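Local coordinates for intestinal fatty acid binding protein (Rattus norvegicus, PDB 1ICM), which binds long-chain fatty acids such as myristate inside a beta-barrel cavity, probably to carry them through the intestinal cell, at residues A[90-95]-A[101-106]. Sequence-based numbering, arbitrary orientation.
With MYR (myristic acid), chain B.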
ATOM      1  N   VAL A  90     -10.667  -2.641   0.457  1.00 12.36           N
ATOM      2  CA  VAL A  90     -10.765  -1.367  -0.246  1.00 12.23           C
ATOM      3  C   VAL A  90     -10.359  -0.323   0.755  1.00 15.08           C
ATOM      4  O   VAL A  90     -10.915  -0.360   1.854  1.00 13.10           O
ATOM      5  CB  VAL A  90     -12.188  -1.159  -0.773  1.00 19.73           C
ATOM      6  CG1 VAL A  90     -12.357   0.254  -1.350  1.00 18.09           C
ATOM      7  CG2 VAL A  90     -12.486  -2.195  -1.864  1.00 18.45           C
ATOM      8  N   GLY A  91      -9.358   0.501   0.386  1.00 10.67           N
ATOM      9  CA  GLY A  91      -8.853   1.501   1.283  1.00  8.05           C
ATOM     10  C   GLY A  91      -9.154   2.902   0.746  1.00  9.15           C
ATOM     11  O   GLY A  91      -8.805   3.234  -0.387  1.00 17.35           O
ATOM     12  N   LYS A  92      -9.800   3.693   1.574  1.00  8.17           N
ATOM     13  CA  LYS A  92     -10.172   5.075   1.239  1.00 11.41           C
ATOM     14  C   LYS A  92      -9.352   5.984   2.129  1.00 10.04           C
ATOM     15  O   LYS A  92      -9.592   6.023   3.339  1.00  9.02           O
ATOM     16  CB  LYS A  92     -11.661   5.357   1.435  1.00 20.45           C
ATOM     17  CG  LYS A  92     -12.489   4.508   0.475  1.00 33.20           C
ATOM     18  CD  LYS A  92     -13.976   4.405   0.811  1.00 46.38           C
ATOM     19  CE  LYS A  92     -14.753   3.512  -0.157  1.00 56.28           C
ATOM     20  NZ  LYS A  92     -16.203   3.803  -0.227  1.00 60.23           N
ATOM     21  N   PHE A  93      -8.411   6.688   1.472  1.00 11.12           N
ATOM     22  CA  PHE A  93      -7.495   7.581   2.177  1.00 10.45           C
ATOM     23  C   PHE A  93      -7.493   9.017   1.630  1.00 12.23           C
ATOM     24  O   PHE A  93      -7.951   9.283   0.524  1.00 11.58           O
ATOM     25  CB  PHE A  93      -6.054   7.047   2.043  1.00 11.39           C
ATOM     26  CG  PHE A  93      -5.905   5.704   2.715  1.00 13.93           C
ATOM     27  CD1 PHE A  93      -5.771   5.621   4.100  1.00 12.92           C
ATOM     28  CD2 PHE A  93      -5.951   4.558   1.920  1.00 12.96           C
ATOM     29  CE1 PHE A  93      -5.683   4.351   4.684  1.00 20.53           C
ATOM     30  CE2 PHE A  93      -5.828   3.287   2.483  1.00 12.87           C
ATOM     31  CZ  PHE A  93      -5.710   3.212   3.873  1.00 13.44           C
ATOM     32  N   LYS A  94      -6.938   9.878   2.467  1.00  9.91           N
ATOM     33  CA  LYS A  94      -6.809  11.301   2.165  1.00 18.42           C
ATOM     34  C   LYS A  94      -5.440  11.774   2.645  1.00 17.45           C
ATOM     35  O   LYS A  94      -5.041  11.405   3.749  1.00 12.21           O
ATOM     36  CB  LYS A  94      -7.760  12.040   3.116  1.00 28.45           C
ATOM     37  CG  LYS A  94      -8.598  13.148   2.517  1.00 44.10           C
ATOM     38  CD  LYS A  94     -10.064  12.743   2.370  1.00 50.80           C
ATOM     39  CE  LYS A  94     -10.711  13.273   1.098  1.00 50.98           C
ATOM     40  NZ  LYS A  94     -12.178  13.241   1.165  1.00 52.49           N
ATOM     41  N   ARG A  95      -4.756  12.609   1.848  1.00 14.42           N
ATOM     42  CA  ARG A  95      -3.473  13.216   2.213  1.00 10.97           C
ATOM     43  C   ARG A  95      -3.811  14.307   3.200  1.00 13.79           C
ATOM     44  O   ARG A  95      -4.675  15.104   2.879  1.00 16.70           O
ATOM     45  CB  ARG A  95      -2.829  13.869   0.981  1.00 12.45           C
ATOM     46  CG  ARG A  95      -2.117  12.857   0.080  1.00  9.61           C
ATOM     47  CD  ARG A  95      -1.299  13.444  -1.069  1.00 12.23           C
ATOM     48  NE  ARG A  95      -0.300  14.431  -0.619  1.00 11.16           N
ATOM     49  CZ  ARG A  95       0.841  14.679  -1.296  1.00 17.38           C
ATOM     50  NH1 ARG A  95       1.190  14.036  -2.431  1.00 16.37           N
ATOM     51  NH2 ARG A  95       1.661  15.622  -0.794  1.00 16.82           N
ATOM     52  N   GLU A 101      -7.708  12.795  -2.427  1.00 12.11           N
ATOM     53  CA  GLU A 101      -8.064  11.398  -2.208  1.00 15.76           C
ATOM     54  C   GLU A 101      -7.146  10.409  -2.896  1.00 10.42           C
ATOM     55  O   GLU A 101      -6.737  10.545  -4.059  1.00 11.32           O
ATOM     56  CB  GLU A 101      -9.533  11.216  -2.670  1.00 19.68           C
ATOM     57  CG  GLU A 101     -10.039   9.772  -2.752  1.00 37.03           C
ATOM     58  CD  GLU A 101     -11.300   9.645  -3.566  1.00 45.35           C
ATOM     59  OE1 GLU A 101     -11.082   9.740  -4.865  1.00 50.52           O
ATOM     60  OE2 GLU A 101     -12.392   9.482  -3.052  1.00 46.05           O
ATOM     61  N   LEU A 102      -6.889   9.338  -2.133  1.00 10.69           N
ATOM     62  CA  LEU A 102      -6.051   8.249  -2.637  1.00 10.79           C
ATOM     63  C   LEU A 102      -6.782   6.956  -2.279  1.00  9.54           C
ATOM     64  O   LEU A 102      -7.113   6.714  -1.107  1.00  9.23           O
ATOM     65  CB  LEU A 102      -4.665   8.257  -1.940  1.00 15.40           C
ATOM     66  CG  LEU A 102      -3.595   7.299  -2.514  1.00 21.33           C
ATOM     67  CD1 LEU A 102      -2.214   7.712  -1.988  1.00 20.23           C
ATOM     68  CD2 LEU A 102      -3.915   5.864  -2.042  1.00 19.99           C
ATOM     69  N   ILE A 103      -7.034   6.180  -3.299  1.00  9.36           N
ATOM     70  CA  ILE A 103      -7.727   4.904  -3.080  1.00 12.68           C
ATOM     71  C   ILE A 103      -6.767   3.737  -3.256  1.00 11.37           C
ATOM     72  O   ILE A 103      -5.969   3.726  -4.207  1.00 13.98           O
ATOM     73  CB  ILE A 103      -8.708   4.699  -4.250  1.00 16.13           C
ATOM     74  CG1 ILE A 103      -9.766   5.791  -4.245  1.00 17.71           C
ATOM     75  CG2 ILE A 103      -9.406   3.338  -4.081  1.00 16.39           C
ATOM     76  CD1 ILE A 103     -10.478   5.961  -2.921  1.00 16.94           C
ATOM     77  N   ALA A 104      -6.896   2.718  -2.414  1.00 10.75           N
ATOM     78  CA  ALA A 104      -6.042   1.555  -2.620  1.00 11.19           C
ATOM     79  C   ALA A 104      -6.893   0.286  -2.517  1.00 13.81           C
ATOM     80  O   ALA A 104      -7.817   0.222  -1.701  1.00 11.20           O
ATOM     81  CB  ALA A 104      -4.895   1.487  -1.619  1.00 17.57           C
ATOM     82  N   VAL A 105      -6.522  -0.704  -3.306  1.00 11.27           N
ATOM     83  CA  VAL A 105      -7.222  -1.983  -3.277  1.00  9.17           C
ATOM     84  C   VAL A 105      -6.217  -3.129  -3.202  1.00 12.62           C
ATOM     85  O   VAL A 105      -5.199  -3.114  -3.889  1.00 12.78           O
ATOM     86  CB  VAL A 105      -7.975  -2.196  -4.600  1.00 10.57           C
ATOM     87  CG1 VAL A 105      -8.765  -3.518  -4.620  1.00 14.67           C
ATOM     88  CG2 VAL A 105      -8.853  -0.985  -4.894  1.00 14.00           C
ATOM     89  N   ARG A 106      -6.545  -4.113  -2.378  1.00 12.17           N
ATOM     90  CA  ARG A 106      -5.731  -5.312  -2.244  1.00  7.69           C
ATOM     91  C   ARG A 106      -6.638  -6.477  -2.637  1.00  9.50           C
ATOM     92  O   ARG A 106      -7.729  -6.638  -2.116  1.00 12.51           O
ATOM     93  CB  ARG A 106      -5.302  -5.596  -0.821  1.00 10.60           C
ATOM     94  CG  ARG A 106      -4.099  -4.765  -0.418  1.00 14.48           C
ATOM     95  CD  ARG A 106      -3.705  -5.059   1.018  1.00 18.51           C
ATOM     96  NE  ARG A 106      -2.440  -4.406   1.326  1.00 16.82           N
ATOM     97  CZ  ARG A 106      -2.123  -3.795   2.455  1.00 16.62           C
ATOM     98  NH1 ARG A 106      -3.012  -3.663   3.445  1.00 14.65           N
ATOM     99  NH2 ARG A 106      -0.909  -3.255   2.578  1.00 20.07           N
TER
HETATM  100  C1  MYR B 133      -1.343  -0.846   4.943  1.00 27.61           C
HETATM  101  O1  MYR B 133      -0.316  -1.599   4.728  1.00 24.74           O
HETATM  102  O2  MYR B 133      -2.457  -1.301   4.903  1.00 28.44           O
HETATM  103  C2  MYR B 133      -1.031   0.613   5.257  1.00 24.53           C
HETATM  104  C3  MYR B 133      -1.586   1.614   4.261  1.00 27.21           C
HETATM  105  C4  MYR B 133      -1.027   1.479   2.849  1.00 29.37           C
HETATM  106  C5  MYR B 133      -1.529   2.530   1.858  1.00 28.92           C
HETATM  107  C6  MYR B 133      -0.640   2.565   0.614  1.00 31.92           C
HETATM  108  C7  MYR B 133      -0.458   3.932  -0.028  1.00 31.57           C
HETATM  109  C8  MYR B 133       1.005   4.142  -0.412  1.00 30.64           C
HETATM  110  C9  MYR B 133       1.157   4.705  -1.806  1.00 32.29           C
HETATM  111  C10 MYR B 133       2.518   4.437  -2.425  1.00 36.89           C
HETATM  112  C11 MYR B 133       3.452   5.614  -2.226  1.00 43.89           C
HETATM  113  C12 MYR B 133       4.924   5.355  -2.491  1.00 48.14           C
HETATM  114  C13 MYR B 133       5.730   6.595  -2.140  1.00 56.15           C
HETATM  115  C14 MYR B 133       7.187   6.561  -2.568  1.00 62.28           C
HETATM  116  O   HOH W   1     -12.709  12.099  -1.259  1.00 45.56           O
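G91 and A104 form an antiparallel hydrogen-bonded pair: G91 N donates to A104 O at 2.6 Å, and A104 N returns a bond to G91 O. F93 and L102 make the next such pair: F93 N donates to L102 O and L102 N to F93 O, both at 2.9 Å. Between the two pairs, I103 CA lies 3.3 Å from G91 O, a CA-H...O contact.

The F93 side chain leans back over this backbone. With CG beside its own N (chi1 -64°), the ring runs toward G91. F93 CB lies 3.3 Å from L102 O, and that oxygen sits at the edge of the F93 ring, near its plane. G91 has no side chain, and F93 CE2 occupies the space where a CB would lie; the ring also meets W82 edge-to-face. On the face of K92, K94, E101 and I103, K94 NZ and E101 OE2, 5.7 Å apart and not in direct contact, are joined by one water that accepts from the lysine and donates to the carboxylate.

The R106 guanidinium reaches the ligand on the side of the sheet that carries F93, L102 and A104. It holds the myristate carboxylate with two hydrogen bonds, NH2 to O1 and NH1 to O2, both 2.8 Å, the former straighter (166° against 137°). Its chain is extended from CG to NE, and Q115 OE1 accepts from NE, helping to fix the guanidinium's rotation. An alanine here would remove both donors and would probably leave the carboxylate's charge without its mate. Hairpin 88-95/101-109, bordered by strands 77-85 and 112-119, thus forms part of the antiparallel beta-barrel wall of the fatty-acid-binding proteins, with the ligand's head group held inside by arginine.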